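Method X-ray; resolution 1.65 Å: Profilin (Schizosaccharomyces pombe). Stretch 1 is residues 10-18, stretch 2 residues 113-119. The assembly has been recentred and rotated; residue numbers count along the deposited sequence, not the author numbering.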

ATOM      1  N   SER A  10       0.441 -12.001  -7.455  1.00 14.95           N
ATOM      2  CA  SER A  10      -0.486 -10.988  -7.949  1.00 15.07           C
ATOM      3  C   SER A  10       0.111  -9.584  -8.076  1.00 15.10           C
ATOM      4  O   SER A  10      -0.280  -8.834  -8.959  1.00 15.21           O
ATOM      5  N   LEU A  11       1.053  -9.221  -7.217  1.00 14.70           N
ATOM      6  CA  LEU A  11       1.631  -7.876  -7.307  1.00 14.76           C
ATOM      7  C   LEU A  11       3.035  -7.897  -7.916  1.00 14.59           C
ATOM      8  O   LEU A  11       3.241  -7.351  -8.992  1.00 15.74           O
ATOM      9  N   LEU A  12       4.003  -8.514  -7.246  1.00 14.28           N
ATOM     10  CA  LEU A  12       5.358  -8.606  -7.819  1.00 14.48           C
ATOM     11  C   LEU A  12       5.403  -9.311  -9.183  1.00 14.47           C
ATOM     12  O   LEU A  12       6.214  -8.947 -10.051  1.00 14.72           O
ATOM     13  N   GLY A  13       4.539 -10.304  -9.377  1.00 14.44           N
ATOM     14  CA  GLY A  13       4.530 -11.079 -10.609  1.00 13.99           C
ATOM     15  C   GLY A  13       4.149 -10.278 -11.846  1.00 13.79           C
ATOM     16  O   GLY A  13       4.383 -10.728 -12.963  1.00 13.32           O
ATOM     17  N   THR A  14       3.572  -9.092 -11.648  1.00 13.69           N
ATOM     18  CA  THR A  14       3.211  -8.226 -12.766  1.00 13.89           C
ATOM     19  C   THR A  14       4.415  -7.570 -13.443  1.00 13.87           C
ATOM     20  O   THR A  14       4.311  -7.130 -14.585  1.00 13.70           O
ATOM     21  N   GLY A  15       5.528  -7.431 -12.720  1.00 13.54           N
ATOM     22  CA  GLY A  15       6.696  -6.723 -13.247  1.00 14.54           C
ATOM     23  C   GLY A  15       6.633  -5.208 -13.098  1.00 14.91           C
ATOM     24  O   GLY A  15       7.577  -4.511 -13.470  1.00 15.10           O
ATOM     25  N   LYS A  16       5.538  -4.697 -12.531  1.00 15.27           N
ATOM     26  CA  LYS A  16       5.319  -3.254 -12.392  1.00 15.75           C
ATOM     27  C   LYS A  16       5.461  -2.764 -10.943  1.00 15.78           C
ATOM     28  O   LYS A  16       5.595  -1.563 -10.699  1.00 15.52           O
ATOM     29  N   ILE A  17       5.382  -3.693  -9.995  1.00 15.76           N
ATOM     30  CA  ILE A  17       5.423  -3.405  -8.574  1.00 16.35           C
ATOM     31  C   ILE A  17       6.559  -4.220  -8.008  1.00 16.67           C
ATOM     32  O   ILE A  17       6.539  -5.434  -8.119  1.00 16.32           O
ATOM     33  N   ASP A  18       7.545  -3.552  -7.417  1.00 17.09           N
ATOM     34  CA  ASP A  18       8.806  -4.221  -7.064  1.00 17.61           C
ATOM     35  C   ASP A  18       8.910  -4.617  -5.585  1.00 18.11           C
ATOM     36  O   ASP A  18       9.716  -5.489  -5.233  1.00 18.67           O
ATOM     37  N   LYS A 113      -3.589   1.294 -10.788  1.00 12.41           N
ATOM     38  CA  LYS A 113      -4.644   0.494 -11.430  1.00 12.72           C
ATOM     39  C   LYS A 113      -4.566  -0.964 -10.977  1.00 12.20           C
ATOM     40  O   LYS A 113      -5.575  -1.566 -10.617  1.00 12.41           O
ATOM     41  N   ILE A 114      -3.354  -1.512 -10.944  1.00 11.36           N
ATOM     42  CA  ILE A 114      -3.160  -2.896 -10.500  1.00 11.36           C
ATOM     43  C   ILE A 114      -3.598  -3.080  -9.034  1.00 11.37           C
ATOM     44  O   ILE A 114      -4.359  -3.995  -8.711  1.00 11.64           O
ATOM     45  N   THR A 115      -3.134  -2.187  -8.166  1.00 11.42           N
ATOM     46  CA  THR A 115      -3.371  -2.324  -6.715  1.00 11.49           C
ATOM     47  C   THR A 115      -4.836  -2.056  -6.370  1.00 12.10           C
ATOM     48  O   THR A 115      -5.434  -2.801  -5.585  1.00 11.81           O
ATOM     49  N   GLU A 116      -5.431  -1.051  -7.005  1.00 11.32           N
ATOM     50  CA  GLU A 116      -6.872  -0.775  -6.817  1.00 11.29           C
ATOM     51  C   GLU A 116      -7.736  -1.949  -7.289  1.00 11.13           C
ATOM     52  O   GLU A 116      -8.744  -2.256  -6.686  1.00 11.56           O
ATOM     53  N   ALA A 117      -7.343  -2.574  -8.390  1.00 11.42           N
ATOM     54  CA  ALA A 117      -8.089  -3.706  -8.944  1.00 11.83           C
ATOM     55  C   ALA A 117      -8.022  -4.901  -8.010  1.00 12.21           C
ATOM     56  O   ALA A 117      -9.048  -5.547  -7.750  1.00 12.49           O
ATOM     57  N   LEU A 118      -6.833  -5.196  -7.480  1.00 12.46           N
ATOM     58  CA  LEU A 118      -6.688  -6.287  -6.516  1.00 12.65           C
ATOM     59  C   LEU A 118      -7.524  -6.009  -5.257  1.00 12.51           C
ATOM     60  O   LEU A 118      -8.107  -6.912  -4.690  1.00 12.91           O
ATOM     61  N   ALA A 119      -7.569  -4.752  -4.831  1.00 12.10           N
ATOM     62  CA  ALA A 119      -8.412  -4.345  -3.697  1.00 11.89           C
ATOM     63  C   ALA A 119      -9.905  -4.570  -3.969  1.00 11.90           C
ATOM     64  O   ALA A 119     -10.613  -5.135  -3.137  1.00 11.66           O
TER

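The contact joins helical residues near Ser 10 and Leu 11, and the chain that follows them, to one side of a second helix, of which residues 113 to 119 form part. It buries 314 Å² in all and is held by apolar packing; no hydrogen bond crosses it.

Ile 114 covers the most surface. Its CA-to-CB bond points toward stretch 1, and chi1 is m with chi2 t. CG2 lies 3.7 Å from Ile 17 CD1 and 4.0 Å from Leu 11 CD2. CD1 lies 3.9 Å from Lys 16 CG and 4.2 Å from Thr 14 OG1.

Leu 118 is second. It sits one helical turn after Ile 114, so both side chains lie on the same side of the helix. It also points toward stretch 1, with chi1 t and chi2 p. Its CD2 packs 3.6 Å from Leu 11 CD2 and 4.0 Å from Ser 10 CB.

Leu 11 is third, and it is buried. Its CA-to-CB bond points sideways, but the m, t rotamer brings the end of the side chain nearer. CD2 thus touches both Ile 114 and Leu 118. Ile 17, also m, t and buried, points toward the helix. Its CD1 comes within 3.5 Å of Thr 115 OG1, a van der Waals contact. That hydroxyl is hydrogen-bonded to a residue just outside the stretches.

The hydroxyl of Thr 14 is satisfied within its own stretch. Thr 14, chi1 p, donates from OG1 to Leu 11 O at 2.7 Å. The same OG1 accepts from Lys 16 N at 3.1 Å. These bonds tie the loop back to the helix. Lys 16 starts toward stretch 2, but its end leads away, and NZ is hydrogen-bonded elsewhere in the structure.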

ATOM      1  CB  SER A  10      -1.740 -10.960  -7.076  1.00 15.48           C
ATOM      2  OG  SER A  10      -2.375 -12.226  -7.105  1.00 15.68           O
ATOM      3  CB  LEU A  11       1.602  -7.191  -5.939  1.00 15.02           C
ATOM      4  CG  LEU A  11       0.190  -6.964  -5.374  1.00 15.46           C
ATOM      5  CD1 LEU A  11       0.213  -6.465  -3.940  1.00 16.78           C
ATOM      6  CD2 LEU A  11      -0.618  -6.017  -6.241  1.00 15.53           C
ATOM      7  CB  LEU A  12       6.328  -9.294  -6.858  1.00 14.12           C
ATOM      8  CG  LEU A  12       6.539  -8.690  -5.472  1.00 15.85           C
ATOM      9  CD1 LEU A  12       7.694  -9.358  -4.769  1.00 15.43           C
ATOM     10  CD2 LEU A  12       6.762  -7.224  -5.565  1.00 17.56           C
ATOM     11  CB  THR A  14       2.286  -7.084 -12.328  1.00 13.84           C
ATOM     12  OG1 THR A  14       3.011  -6.183 -11.463  1.00 13.54           O
ATOM     13  CG2 THR A  14       1.043  -7.636 -11.630  1.00 13.98           C
ATOM     14  CB  LYS A  16       3.919  -2.877 -12.897  1.00 16.42           C
ATOM     15  CG  LYS A  16       3.521  -3.432 -14.274  1.00 18.40           C
ATOM     16  CD  LYS A  16       4.139  -2.698 -15.429  1.00 20.55           C
ATOM     17  CE  LYS A  16       3.519  -3.180 -16.755  1.00 20.86           C
ATOM     18  NZ  LYS A  16       3.996  -2.417 -17.929  1.00 21.04           N
ATOM     19  CB  ILE A  17       4.107  -3.805  -7.907  1.00 15.74           C
ATOM     20  CG1 ILE A  17       3.002  -2.841  -8.359  1.00 16.28           C
ATOM     21  CG2 ILE A  17       4.240  -3.820  -6.377  1.00 16.18           C
ATOM     22  CD1 ILE A  17       1.583  -3.314  -8.058  1.00 17.41           C
ATOM     23  CB  ASP A  18      10.022  -3.407  -7.547  1.00 17.84           C
ATOM     24  CG  ASP A  18      10.158  -2.067  -6.859  1.00 18.19           C
ATOM     25  OD1 ASP A  18       9.180  -1.597  -6.264  1.00 18.47           O
ATOM     26  OD2 ASP A  18      11.258  -1.476  -6.913  1.00 20.49           O
ATOM     27  CB  LYS A 113      -4.549   0.588 -12.957  1.00 13.07           C
ATOM     28  CG  LYS A 113      -5.101   1.902 -13.518  1.00 15.02           C
ATOM     29  CD  LYS A 113      -4.576   2.210 -14.929  1.00 15.21           C
ATOM     30  CE  LYS A 113      -4.899   3.634 -15.356  1.00 16.15           C
ATOM     31  NZ  LYS A 113      -3.996   4.136 -16.440  1.00 17.39           N
ATOM     32  CB  ILE A 114      -1.676  -3.315 -10.678  1.00 10.80           C
ATOM     33  CG1 ILE A 114      -1.357  -3.456 -12.164  1.00 10.95           C
ATOM     34  CG2 ILE A 114      -1.354  -4.636  -9.933  1.00 10.07           C
ATOM     35  CD1 ILE A 114       0.093  -3.371 -12.498  1.00 12.28           C
ATOM     36  CB  THR A 115      -2.356  -1.555  -5.886  1.00 12.47           C
ATOM     37  OG1 THR A 115      -1.046  -1.716  -6.289  1.00  7.86           O
ATOM     38  CG2 THR A 115      -2.619  -1.514  -4.496  1.00 16.13           C
ATOM     39  CB  GLU A 116      -7.286   0.501  -7.551  1.00 11.13           C
ATOM     40  CG  GLU A 116      -6.645   1.789  -6.988  1.00 11.94           C
ATOM     41  CD  GLU A 116      -7.331   2.394  -5.748  1.00 14.17           C
ATOM     42  OE1 GLU A 116      -8.335   1.846  -5.244  1.00 14.82           O
ATOM     43  OE2 GLU A 116      -6.845   3.459  -5.273  1.00 12.62           O
ATOM     44  CB  ALA A 117      -7.554  -4.060 -10.317  1.00 10.85           C
ATOM     45  CB  LEU A 118      -5.214  -6.534  -6.156  1.00 13.13           C
ATOM     46  CG  LEU A 118      -4.898  -7.834  -5.426  1.00 13.68           C
ATOM     47  CD1 LEU A 118      -5.323  -9.067  -6.252  1.00 15.55           C
ATOM     48  CD2 LEU A 118      -3.423  -7.905  -5.036  1.00 14.30           C
ATOM     49  CB  ALA A 119      -8.145  -2.894  -3.352  1.00 11.65           C
TER